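Local coordinates for protein laccase (PDB 3SQR) that is a multicopper oxidase that probably couples the oxidation of hydroquinone-type phenols to the reduction of dioxygen to water, helping to degrade and detoxify lignin-derived products, at residues A[422-427]-A[547-552]; A[140-145]-A[519-524]; A[128-131]-A[136-139]; A[428-431]-A[435-438]; A[417-422]-A[537-542]. One frame throughout, in Å; residues are numbered along the deposited sequence. Where two conformers were deposited one is given.

How the interactions relate
Interactions 1, 2, 4 and 5 cluster round helix 419-424 and the five-stranded sheet of the third multicopper oxidase region; interaction 3 lies in the first. Along the chain, interaction 3 closes first; the segment pairs of interactions 1, 2 and 5 then alternate, while interaction 4 is a short local link between helix and sheet. Interactions 2 and 5 are closest, with centres about 5 Å apart, on neighbouring strands 520-526 and 537-542. Interaction 4, its centre about 7 Å from that of interaction 5, adds edge strand 436-439. Interactions 2 and 3 lie near copper-binding histidines, whereas interaction 1 is peripheral and glycosylated. Interaction 2 alone joins the two regions directly, beside the copper cluster.

Interaction 1 (A[422-427]-A[547-552]). With NAG (2-acetamido-2-deoxy-beta-D-glucopyranose), chain J.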
# COMPACT_ATOMS: atom_id res chain seq x y z
N LYS A 422 -18.25 -10.18 -14.65
CA LYS A 422 -18.00 -10.99 -15.85
C LYS A 422 -17.82 -12.46 -15.52
O LYS A 422 -18.36 -13.39 -16.18
CB LYS A 422 -16.83 -10.39 -16.63
CG LYS A 422 -17.04 -8.97 -17.07
CD LYS A 422 -15.90 -8.50 -17.94
CE LYS A 422 -15.94 -7.06 -18.26
NZ LYS A 422 -17.08 -6.75 -19.25
N ILE A 423 -17.03 -12.76 -14.48
CA ILE A 423 -16.89 -14.09 -14.03
C ILE A 423 -18.19 -14.72 -13.54
O ILE A 423 -18.47 -15.84 -13.89
CB ILE A 423 -15.80 -14.14 -12.86
CG1 ILE A 423 -14.47 -13.93 -13.52
CG2 ILE A 423 -15.93 -15.42 -12.10
CD1 ILE A 423 -13.36 -13.57 -12.48
N PHE A 424 -18.97 -14.02 -12.73
CA PHE A 424 -20.30 -14.49 -12.31
C PHE A 424 -21.22 -14.80 -13.51
O PHE A 424 -22.06 -15.70 -13.44
CB PHE A 424 -20.99 -13.47 -11.41
CG PHE A 424 -20.30 -13.25 -10.05
CD1 PHE A 424 -19.30 -14.12 -9.58
CD2 PHE A 424 -20.72 -12.21 -9.22
CE1 PHE A 424 -18.69 -13.90 -8.33
CE2 PHE A 424 -20.13 -11.98 -8.00
CZ PHE A 424 -19.13 -12.83 -7.53
N ASN A 425 -21.05 -14.06 -14.58
CA ASN A 425 -21.73 -14.34 -15.87
C ASN A 425 -21.06 -15.36 -16.77
O ASN A 425 -21.46 -15.52 -17.93
CB ASN A 425 -21.95 -13.04 -16.59
CG ASN A 425 -23.10 -12.25 -15.99
OD1 ASN A 425 -22.92 -11.13 -15.50
ND2 ASN A 425 -24.32 -12.86 -16.01
N ASN A 426 -20.06 -16.07 -16.22
CA ASN A 426 -19.38 -17.21 -16.84
C ASN A 426 -18.57 -16.87 -18.08
O ASN A 426 -18.31 -17.70 -18.93
CB ASN A 426 -20.37 -18.34 -17.11
CG ASN A 426 -20.95 -18.92 -15.85
OD1 ASN A 426 -20.25 -19.04 -14.81
ND2 ASN A 426 -22.23 -19.27 -15.89
N GLU A 427 -18.12 -15.63 -18.15
CA GLU A 427 -17.23 -15.15 -19.19
C GLU A 427 -15.84 -15.58 -18.88
O GLU A 427 -15.41 -15.39 -17.73
CB GLU A 427 -17.33 -13.64 -19.27
CG GLU A 427 -18.72 -13.10 -19.59
CD GLU A 427 -18.81 -11.63 -19.47
OE1 GLU A 427 -17.87 -10.94 -19.86
OE2 GLU A 427 -19.86 -11.15 -19.02
N ILE A 547 -13.74 -20.26 -8.12
CA ILE A 547 -14.14 -19.18 -7.24
C ILE A 547 -15.46 -19.57 -6.56
O ILE A 547 -16.34 -20.03 -7.23
CB ILE A 547 -14.33 -17.83 -8.02
CG1 ILE A 547 -12.95 -17.34 -8.52
CG2 ILE A 547 -14.96 -16.75 -7.17
CD1 ILE A 547 -13.00 -16.30 -9.65
N ALA A 548 -15.61 -19.38 -5.26
CA ALA A 548 -16.88 -19.74 -4.65
C ALA A 548 -17.39 -18.52 -3.91
O ALA A 548 -16.65 -17.88 -3.15
CB ALA A 548 -16.71 -20.91 -3.76
N VAL A 549 -18.63 -18.14 -4.20
CA VAL A 549 -19.21 -16.99 -3.50
C VAL A 549 -20.54 -17.50 -2.93
O VAL A 549 -21.25 -18.39 -3.51
CB VAL A 549 -19.30 -15.65 -4.38
CG1 VAL A 549 -19.70 -14.41 -3.52
CG2 VAL A 549 -17.94 -15.36 -5.07
N LYS A 550 -20.79 -16.99 -1.73
CA LYS A 550 -21.99 -17.27 -0.97
C LYS A 550 -23.10 -16.49 -1.69
O LYS A 550 -22.87 -15.42 -2.23
CB LYS A 550 -21.78 -16.80 0.48
CG LYS A 550 -20.57 -17.40 1.18
CD LYS A 550 -20.39 -16.78 2.57
CE LYS A 550 -19.12 -17.33 3.25
NZ LYS A 550 -19.12 -16.99 4.71
N MET A 551 -24.33 -17.03 -1.65
CA MET A 551 -25.46 -16.30 -2.16
C MET A 551 -25.56 -14.94 -1.45
O MET A 551 -25.85 -13.93 -2.06
CB MET A 551 -26.77 -17.10 -2.00
CG MET A 551 -28.03 -16.21 -2.05
SD MET A 551 -29.58 -17.02 -1.52
CE MET A 551 -29.50 -16.65 0.23
N THR A 552 -25.33 -14.93 -0.15
CA THR A 552 -25.39 -13.68 0.55
C THR A 552 -24.48 -12.62 -0.10
O THR A 552 -24.88 -11.47 -0.26
CB THR A 552 -25.10 -13.85 2.05
OG1 THR A 552 -25.39 -12.63 2.68
CG2 THR A 552 -23.70 -14.25 2.30
C1 NAG J . -22.86 -19.86 -14.74
C2 NAG J . -24.35 -19.57 -14.64
C3 NAG J . -25.00 -20.41 -13.53
C4 NAG J . -24.53 -21.87 -13.52
C5 NAG J . -23.00 -21.92 -13.56
C6 NAG J . -22.45 -23.35 -13.53
C7 NAG J . -25.22 -17.31 -15.22
C8 NAG J . -25.17 -15.85 -14.88
N2 NAG J . -24.47 -18.11 -14.46
O3 NAG J . -26.39 -20.37 -13.71
O4 NAG J . -24.93 -22.53 -12.33
O5 NAG J . -22.59 -21.26 -14.75
O6 NAG J . -22.92 -24.04 -14.67
O7 NAG J . -25.94 -17.71 -16.14
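The outer end of the F424 ring overlaps one methyl of V549, whose CG2 lies 3.6 Å from F424 CE1 and 3.7 Å from F424 CZ. The two side chains cross at about a right angle, and the methyl meets the ring obliquely. The F424 CB itself does not aim at 547-552. Its ring is carried across because CG stands anti to the carbonyl carbon (chi1 -66°), bringing its far end close. One helical residue earlier, I423 makes the second patch: its CG2 and CD1 straddle the delta methyl of I547, with I423 CG2 to I547 CD1 at 3.9 Å. No hydrogen bond joins the segments, so the contact is wholly apolar. F557, from helix 551-567, meets the F424 ring edge-to-face and extends the patch onto the helix that begins just after K550. On the other segment the helix stops abruptly. N426 N bonds to I423 O at 2.8 Å and E427 N to K422 O at 3.0 Å, with N426 at positive phi (67°). That same asparagine carries the sugar, its ND2 being joined covalently to C1 of the N-acetylglucosamine, whose acetyl methyl C8 comes within 3.4 Å of F424 O. The geometry is that of a Schellman motif closing helix 419-424, with an N-glycosylated asparagine as its C-prime residue and the final turn packed against the lead-in to helix 551-567.

Interaction 2 (A[140-145]-A[519-524])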
# COMPACT_ATOMS: atom_id res chain seq x y z
N PRO A 140 -12.49 -1.44 -7.53
CA PRO A 140 -13.64 -1.15 -8.40
C PRO A 140 -13.28 -1.51 -9.82
O PRO A 140 -12.16 -1.22 -10.28
CB PRO A 140 -13.84 0.35 -8.20
CG PRO A 140 -12.48 0.88 -7.93
CD PRO A 140 -11.72 -0.22 -7.24
N GLY A 141 -14.22 -2.13 -10.54
CA GLY A 141 -13.89 -2.63 -11.84
C GLY A 141 -13.30 -4.01 -11.87
O GLY A 141 -13.16 -4.61 -12.95
N VAL A 142 -12.82 -4.51 -10.72
CA VAL A 142 -12.32 -5.87 -10.67
C VAL A 142 -13.13 -6.74 -9.72
O VAL A 142 -13.67 -7.80 -10.11
CB VAL A 142 -10.83 -5.90 -10.26
CG1 VAL A 142 -10.36 -7.39 -10.05
CG2 VAL A 142 -9.93 -5.05 -11.23
N THR A 143 -13.24 -6.34 -8.43
CA THR A 143 -13.94 -7.18 -7.42
C THR A 143 -15.30 -6.65 -6.98
O THR A 143 -16.04 -7.30 -6.24
CB THR A 143 -13.07 -7.39 -6.18
OG1 THR A 143 -12.87 -6.14 -5.57
CG2 THR A 143 -11.73 -8.00 -6.56
N GLN A 144 -15.63 -5.47 -7.46
CA GLN A 144 -16.91 -4.84 -7.20
C GLN A 144 -17.17 -3.69 -8.16
O GLN A 144 -16.27 -3.13 -8.77
CB GLN A 144 -16.97 -4.22 -5.81
CG GLN A 144 -15.98 -3.14 -5.53
CD GLN A 144 -16.17 -2.55 -4.14
OE1 GLN A 144 -15.54 -3.02 -3.18
NE2 GLN A 144 -17.06 -1.58 -4.02
N CYS A 145 -18.43 -3.29 -8.22
CA CYS A 145 -18.79 -2.01 -8.73
C CYS A 145 -18.47 -1.01 -7.59
O CYS A 145 -18.50 -1.38 -6.42
CB CYS A 145 -20.28 -1.89 -9.03
SG CYS A 145 -20.78 -2.96 -10.45
N PRO A 519 -8.27 -18.65 -5.70
CA PRO A 519 -9.04 -18.27 -6.90
C PRO A 519 -9.68 -16.89 -6.80
O PRO A 519 -10.23 -16.51 -5.74
CB PRO A 519 -10.11 -19.35 -6.95
CG PRO A 519 -9.53 -20.46 -6.25
CD PRO A 519 -8.67 -19.93 -5.13
N GLY A 520 -9.68 -16.15 -7.90
CA GLY A 520 -10.19 -14.78 -7.91
C GLY A 520 -9.62 -13.96 -9.05
O GLY A 520 -8.98 -14.45 -9.96
N SER A 521 -9.89 -12.69 -8.96
CA SER A 521 -9.44 -11.77 -9.94
C SER A 521 -8.62 -10.75 -9.19
O SER A 521 -9.17 -9.93 -8.46
CB SER A 521 -10.63 -11.12 -10.58
OG SER A 521 -11.50 -10.59 -9.60
N TRP A 522 -7.32 -10.82 -9.44
CA TRP A 522 -6.33 -10.10 -8.64
C TRP A 522 -5.58 -9.04 -9.42
O TRP A 522 -4.85 -9.34 -10.34
CB TRP A 522 -5.38 -11.12 -8.03
CG TRP A 522 -6.10 -12.15 -7.28
CD1 TRP A 522 -6.11 -13.50 -7.51
CD2 TRP A 522 -6.96 -11.94 -6.17
NE1 TRP A 522 -6.89 -14.12 -6.64
CE2 TRP A 522 -7.42 -13.23 -5.77
CE3 TRP A 522 -7.31 -10.84 -5.41
CZ2 TRP A 522 -8.23 -13.42 -4.68
CZ3 TRP A 522 -8.15 -11.04 -4.31
CH2 TRP A 522 -8.62 -12.32 -3.97
N LEU A 523 -5.78 -7.82 -9.02
CA LEU A 523 -5.13 -6.69 -9.64
C LEU A 523 -3.62 -6.68 -9.32
O LEU A 523 -3.21 -7.04 -8.20
CB LEU A 523 -5.76 -5.39 -9.16
CG LEU A 523 -5.29 -4.11 -9.85
CD1 LEU A 523 -5.75 -4.14 -11.36
CD2 LEU A 523 -5.82 -2.89 -9.15
N LEU A 524 -2.80 -6.31 -10.29
CA LEU A 524 -1.40 -6.04 -10.04
C LEU A 524 -1.13 -4.70 -10.72
O LEU A 524 -1.54 -4.49 -11.84
CB LEU A 524 -0.50 -7.12 -10.64
CG LEU A 524 1.00 -6.78 -10.59
CD1 LEU A 524 1.82 -8.04 -10.35
CD2 LEU A 524 1.41 -6.01 -11.88
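This is a buried, largely apolar contact between a loop of the first multicopper oxidase region and strand 520-526 of the third, with no hydrogen bond running directly between 140-145 and 519-524. V142 does most of the work. Its CG1 is pressed against the strand backbone at S521, 3.2 Å from S521 O and 3.4 Å from S521 OG, while the other branch, CG2, turns along the strand to L523 CD1 at 4.3 Å. The split follows from chi1 of 174°, which sets CG1 anti to the backbone N and CG2 anti to the carbonyl carbon. T143 adds its methyl beside the same carbonyl, CG2 lying 3.7 Å from S521 O. With T143 OG1 between the backbone N and the carbonyl carbon (chi1 64°), the hydroxyl points back into its own loop and bonds to V139 N, leaving the methyl for the strand. Polar ties run instead to helix 419-424, where backbone bonds join G141 to T419 and V142 to T420. The loop is further tied by the disulfide from C145 to C561. L523 runs on toward the metals, its side chain about 4 Å from a copper ion and about 3 Å from that of H170 at the nearest atoms. A first-to-third-domain seam that holds the type 3 copper ligands is the setting of the trinuclear cluster in laccases.

Interaction 3 (A[128-131]-A[136-139])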
# COMPACT_ATOMS: atom_id res chain seq x y z
N ILE A 128 -4.16 -7.66 2.22
CA ILE A 128 -5.00 -8.64 2.84
C ILE A 128 -5.31 -9.70 1.80
O ILE A 128 -5.85 -9.39 0.77
CB ILE A 128 -6.29 -8.02 3.47
CG1 ILE A 128 -5.87 -7.05 4.62
CG2 ILE A 128 -7.16 -9.11 4.11
CD1 ILE A 128 -5.05 -7.68 5.81
N ARG A 129 -5.11 -10.95 2.17
CA ARG A 129 -5.13 -12.03 1.19
C ARG A 129 -6.51 -12.23 0.56
O ARG A 129 -6.60 -12.58 -0.60
CB ARG A 129 -4.69 -13.28 1.90
CG ARG A 129 -4.43 -14.40 1.00
CD ARG A 129 -4.14 -15.62 1.82
NE ARG A 129 -3.69 -16.74 0.99
CZ ARG A 129 -3.36 -17.93 1.51
NH1 ARG A 129 -3.49 -18.13 2.78
NH2 ARG A 129 -2.87 -18.89 0.75
N GLN A 130 -7.58 -12.04 1.36
CA GLN A 130 -8.95 -12.25 0.97
C GLN A 130 -9.19 -13.65 0.41
O GLN A 130 -9.99 -13.81 -0.50
CB GLN A 130 -9.37 -11.22 -0.09
CG GLN A 130 -9.20 -9.74 0.37
CD GLN A 130 -10.17 -9.32 1.43
OE1 GLN A 130 -11.03 -10.10 1.86
NE2 GLN A 130 -10.06 -8.07 1.87
N LEU A 131 -8.57 -14.62 1.00
CA LEU A 131 -8.88 -16.05 0.68
C LEU A 131 -10.35 -16.34 0.91
O LEU A 131 -10.87 -16.21 2.03
CB LEU A 131 -7.95 -16.95 1.47
CG LEU A 131 -8.05 -18.45 1.27
CD1 LEU A 131 -7.84 -18.77 -0.15
CD2 LEU A 131 -7.00 -19.15 2.19
N TYR A 136 -14.58 -8.72 -1.49
CA TYR A 136 -14.38 -7.69 -0.54
C TYR A 136 -12.94 -7.12 -0.63
O TYR A 136 -12.53 -6.34 0.23
CB TYR A 136 -14.70 -8.19 0.86
CG TYR A 136 -16.18 -8.55 0.98
CD1 TYR A 136 -17.16 -7.60 0.66
CD2 TYR A 136 -16.57 -9.83 1.31
CE1 TYR A 136 -18.49 -7.89 0.73
CE2 TYR A 136 -17.92 -10.15 1.42
CZ TYR A 136 -18.86 -9.18 1.08
OH TYR A 136 -20.23 -9.47 1.14
N ASP A 137 -12.25 -7.44 -1.72
CA ASP A 137 -10.94 -6.86 -1.97
C ASP A 137 -10.94 -5.36 -2.24
O ASP A 137 -9.92 -4.68 -2.07
CB ASP A 137 -10.23 -7.63 -3.07
CG ASP A 137 -8.78 -7.32 -3.17
OD1 ASP A 137 -8.09 -7.30 -2.10
OD2 ASP A 137 -8.29 -7.14 -4.30
N GLY A 138 -12.07 -4.84 -2.68
CA GLY A 138 -12.28 -3.41 -2.85
C GLY A 138 -11.66 -2.78 -4.05
O GLY A 138 -11.47 -1.58 -4.06
N VAL A 139 -11.52 -3.53 -5.18
CA VAL A 139 -10.99 -2.95 -6.37
C VAL A 139 -12.18 -2.69 -7.30
O VAL A 139 -12.71 -3.67 -7.80
CB VAL A 139 -10.04 -3.82 -7.10
CG1 VAL A 139 -9.47 -3.14 -8.34
CG2 VAL A 139 -8.82 -4.18 -6.10
O HOH W 1 -5.64 -8.28 -1.73
O HOH W 2 -8.22 -6.33 0.37
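Q130, D137 and Y136 bury the most surface here, in the long loop between strands 123-125 and 152-158 of the first cupredoxin-type domain, next to the trinuclear copper site of this multicopper oxidase. Q130 folds over the backbone of the opposing segment. A chi1 of -57° lays its CG 3.6 Å from D137 OD1, and the bend at chi2 (-70°) then swings the amide over the Y136 carbonyl. Q130 NE2 is 3.4 Å from Y136 O, but the angle is too poor for a hydrogen bond, and the amide instead works through water. The amide and the D137 carboxylate are turned 69° apart, so they do not stack flat. Y136 contributes its backbone and CB, while its ring leads away to D553, to which OH bonds. Q130 OE1 turns to S133 OG. D137 is the residue that looks toward the metals: OD2 bonds to H468 ND1, and its backbone O to H124 ND1. H468 is a copper ligand, and H124 is probably one for the type 2 copper, consistent with D137 being a second-shell residue that orients both rings. Its remaining carboxylate oxygen, OD1, faces two waters. One water donates to D137 OD1 and to I128 O, each at 2.7 Å, bridging the segments. The other accepts from Q130 NE2 at 2.9 Å and lies 2.7 Å from D137 OD1, to which it probably donates.

Interaction 4 (A[428-431]-A[435-438])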
# COMPACT_ATOMS: atom_id res chain seq x y z
N THR A 428 -15.11 -16.09 -19.87
CA THR A 428 -13.70 -16.45 -19.72
C THR A 428 -12.74 -15.65 -20.62
O THR A 428 -11.50 -15.78 -20.51
CB THR A 428 -13.52 -17.94 -19.93
OG1 THR A 428 -14.02 -18.24 -21.25
CG2 THR A 428 -14.31 -18.72 -18.89
N ILE A 429 -13.32 -14.81 -21.48
CA ILE A 429 -12.63 -13.92 -22.38
C ILE A 429 -13.02 -12.51 -22.04
O ILE A 429 -14.18 -12.12 -22.16
CB ILE A 429 -12.98 -14.18 -23.89
CG1 ILE A 429 -12.73 -15.63 -24.31
CG2 ILE A 429 -12.16 -13.26 -24.83
CD1 ILE A 429 -13.44 -15.96 -25.65
N PHE A 430 -12.02 -11.72 -21.68
CA PHE A 430 -12.21 -10.43 -21.08
C PHE A 430 -11.76 -9.35 -22.04
O PHE A 430 -11.00 -9.64 -22.97
CB PHE A 430 -11.37 -10.44 -19.76
CG PHE A 430 -11.86 -11.48 -18.81
CD1 PHE A 430 -13.04 -11.28 -18.11
CD2 PHE A 430 -11.19 -12.67 -18.65
CE1 PHE A 430 -13.51 -12.27 -17.22
CE2 PHE A 430 -11.66 -13.66 -17.81
CZ PHE A 430 -12.81 -13.46 -17.08
N PRO A 431 -12.25 -8.13 -21.89
CA PRO A 431 -11.74 -7.10 -22.77
C PRO A 431 -10.24 -7.01 -22.77
O PRO A 431 -9.62 -7.16 -21.70
CB PRO A 431 -12.40 -5.82 -22.24
CG PRO A 431 -13.58 -6.26 -21.55
CD PRO A 431 -13.30 -7.60 -21.00
N ASN A 435 -6.51 -6.26 -19.37
CA ASN A 435 -5.19 -6.84 -19.15
C ASN A 435 -5.19 -8.13 -18.32
O ASN A 435 -4.33 -8.36 -17.42
CB ASN A 435 -4.27 -5.78 -18.57
CG ASN A 435 -3.94 -4.71 -19.55
OD1 ASN A 435 -4.40 -4.76 -20.70
ND2 ASN A 435 -3.14 -3.75 -19.14
N VAL A 436 -6.09 -9.05 -18.67
CA VAL A 436 -6.25 -10.29 -17.91
C VAL A 436 -5.18 -11.29 -18.29
O VAL A 436 -4.98 -11.59 -19.46
CB VAL A 436 -7.66 -10.94 -18.02
CG1 VAL A 436 -7.66 -12.33 -17.39
CG2 VAL A 436 -8.69 -10.06 -17.38
N VAL A 437 -4.50 -11.82 -17.30
CA VAL A 437 -3.73 -13.02 -17.49
C VAL A 437 -4.48 -14.12 -16.76
O VAL A 437 -4.71 -14.04 -15.53
CB VAL A 437 -2.35 -12.91 -16.90
CG1 VAL A 437 -1.64 -14.25 -16.90
CG2 VAL A 437 -1.52 -11.82 -17.58
N ALA A 438 -4.81 -15.18 -17.48
CA ALA A 438 -5.49 -16.32 -16.87
C ALA A 438 -4.47 -17.25 -16.25
O ALA A 438 -3.47 -17.57 -16.87
CB ALA A 438 -6.38 -17.11 -17.94
O HOH W 3 -7.74 -9.03 -21.04
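F430 and V436 form the first shell, their side chains meeting at a slant. V436 CG2 lies against the base of the phenylalanine side chain, 3.6 Å from F430 CB and 3.8 Å from F430 CG, whereas V436 CG1 reaches the ring at F430 CD2, also at 3.8 Å. Both methyls can touch because V436 CG1 stands anti to the backbone N (chi1 171°), which leaves the two branches spread along the side of F430. V436 CG1 comes to the ring obliquely. Backbone polarity is settled by water a little farther along: one molecule donates to P431 O at 2.7 Å and accepts from V436 N at 2.9 Å, spanning a gap that the backbones do not close by a direct bond. Segment 428-431 lies in the loop that leads from helix 419-424 to strand 436-439, and 435-438 enters that strand, the edge strand, within this chain, of the five-stranded sheet in the third cupredoxin-type domain. Outward from the pair, F430 rests on T419, K422 and I423 of that helix, and V436 on Q539 and V541 of the neighbouring strand 537-542, which runs parallel to it. The strand is set in place by backbone bonds from V437 to Q539 and V541. Just before it N435, at positive phi (48°), turns its CB away from 428-431; its OD1 bonds to S409 OG and its ND2 to A537 O.

Interaction 5 (A[417-422]-A[537-542]); sequences SPTTLK and AMQFVE
The N-terminal turn of helix 419-424 packs on strand 537-542 of the sheet in the third cupredoxin-type domain, and T419 makes the whole touch from the helix side. Its hydroxyl donates to the amide oxygen of Q539, OG1 to OE1 at 2.7 Å. The approach is well off the line of the carbonyl, with a C=O...O angle of 113° and the donor tilted 27° out of the carbonyl plane. The two side chains slide past each other in opposite directions. Two residues on, V541 points from the same face of the strand and meets the other branch of T419 tip to tip, CG2 to CG2 at 3.7 Å. In T419, chi1 of -47° puts OG1 anti to the carbonyl carbon and CG2 anti to the backbone N, sending the hydroxyl to Q539 and the methyl to V541. Q539 NE2 bonds to Y434 O, so both ends of the buried amide are held and its rotation is fixed. The helix starts after P418, whose O receives K422 N at 3.1 Å. S521 of strand 520-526 touches T419, so the helix end sits between that strand, strand 537-542 and the 140-145 loop, with V436 of strand 436-439 flanking Q539 and V541.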
# COMPACT_ATOMS: atom_id res chain seq x y z
N SER A 417 -18.99 -3.11 -14.98
CA SER A 417 -18.80 -4.49 -15.38
C SER A 417 -17.45 -4.90 -14.88
O SER A 417 -16.50 -5.18 -15.62
CB SER A 417 -18.96 -4.64 -16.93
OG SER A 417 -18.98 -6.00 -17.25
N PRO A 418 -17.37 -4.98 -13.56
CA PRO A 418 -16.13 -5.47 -13.01
C PRO A 418 -15.86 -6.88 -13.42
O PRO A 418 -16.77 -7.64 -13.74
CB PRO A 418 -16.36 -5.35 -11.51
CG PRO A 418 -17.77 -5.41 -11.31
CD PRO A 418 -18.37 -4.71 -12.52
N THR A 419 -14.59 -7.28 -13.40
CA THR A 419 -14.18 -8.61 -13.78
C THR A 419 -14.96 -9.68 -13.07
O THR A 419 -15.25 -10.71 -13.67
CB THR A 419 -12.67 -8.82 -13.42
OG1 THR A 419 -11.96 -7.68 -13.90
CG2 THR A 419 -12.13 -10.07 -14.08
N THR A 420 -15.26 -9.50 -11.77
CA THR A 420 -16.01 -10.50 -11.04
C THR A 420 -17.43 -10.64 -11.57
O THR A 420 -17.96 -11.73 -11.56
CB THR A 420 -16.01 -10.23 -9.51
OG1 THR A 420 -14.61 -10.18 -9.15
CG2 THR A 420 -16.55 -11.45 -8.80
N LEU A 421 -18.00 -9.55 -12.01
CA LEU A 421 -19.37 -9.63 -12.61
C LEU A 421 -19.28 -10.44 -13.88
O LEU A 421 -20.08 -11.36 -14.11
CB LEU A 421 -19.95 -8.28 -12.80
CG LEU A 421 -21.33 -8.27 -13.48
CD1 LEU A 421 -22.32 -9.15 -12.68
CD2 LEU A 421 -21.78 -6.83 -13.60
N LYS A 422 -18.25 -10.18 -14.65
CA LYS A 422 -18.00 -10.99 -15.85
C LYS A 422 -17.82 -12.46 -15.52
O LYS A 422 -18.36 -13.39 -16.18
CB LYS A 422 -16.83 -10.39 -16.63
CG LYS A 422 -17.04 -8.97 -17.07
CD LYS A 422 -15.90 -8.50 -17.94
CE LYS A 422 -15.94 -7.06 -18.26
NZ LYS A 422 -17.08 -6.75 -19.25
N ALA A 537 -1.01 -1.50 -15.02
CA ALA A 537 -1.73 -2.47 -14.27
C ALA A 537 -2.13 -3.62 -15.16
O ALA A 537 -2.35 -3.44 -16.35
CB ALA A 537 -2.99 -1.81 -13.64
N MET A 538 -2.30 -4.79 -14.55
CA MET A 538 -2.92 -5.90 -15.17
C MET A 538 -3.65 -6.69 -14.07
O MET A 538 -3.75 -6.23 -12.94
CB MET A 538 -1.92 -6.73 -15.93
CG MET A 538 -0.70 -7.09 -15.12
SD MET A 538 -1.05 -8.31 -13.98
CE MET A 538 -1.36 -9.72 -15.11
N GLN A 539 -4.24 -7.80 -14.42
CA GLN A 539 -4.90 -8.60 -13.42
C GLN A 539 -4.84 -10.06 -13.77
O GLN A 539 -4.82 -10.42 -14.93
CB GLN A 539 -6.34 -8.13 -13.18
CG GLN A 539 -7.29 -8.35 -14.36
CD GLN A 539 -8.63 -7.69 -14.15
OE1 GLN A 539 -9.41 -8.08 -13.28
NE2 GLN A 539 -8.90 -6.68 -14.96
N PHE A 540 -4.78 -10.88 -12.73
CA PHE A 540 -4.76 -12.32 -12.87
C PHE A 540 -6.14 -12.84 -12.58
O PHE A 540 -6.71 -12.56 -11.53
CB PHE A 540 -3.75 -12.95 -11.91
CG PHE A 540 -2.37 -12.49 -12.14
CD1 PHE A 540 -1.58 -13.06 -13.13
CD2 PHE A 540 -1.82 -11.44 -11.38
CE1 PHE A 540 -0.33 -12.64 -13.37
CE2 PHE A 540 -0.49 -11.00 -11.60
CZ PHE A 540 0.25 -11.58 -12.59
N VAL A 541 -6.71 -13.58 -13.54
CA VAL A 541 -7.95 -14.27 -13.28
C VAL A 541 -7.45 -15.66 -13.03
O VAL A 541 -6.96 -16.38 -13.93
CB VAL A 541 -8.98 -14.15 -14.40
CG1 VAL A 541 -10.14 -15.19 -14.17
CG2 VAL A 541 -9.50 -12.66 -14.52
N GLU A 542 -7.43 -15.97 -11.74
CA GLU A 542 -6.87 -17.15 -11.20
C GLU A 542 -7.92 -18.22 -10.89
O GLU A 542 -8.82 -18.03 -10.07
CB GLU A 542 -6.13 -16.81 -9.86
CG GLU A 542 -5.48 -17.99 -9.19
CD GLU A 542 -4.73 -17.58 -7.96
OE1 GLU A 542 -4.51 -16.37 -7.83
OE2 GLU A 542 -4.52 -18.42 -7.10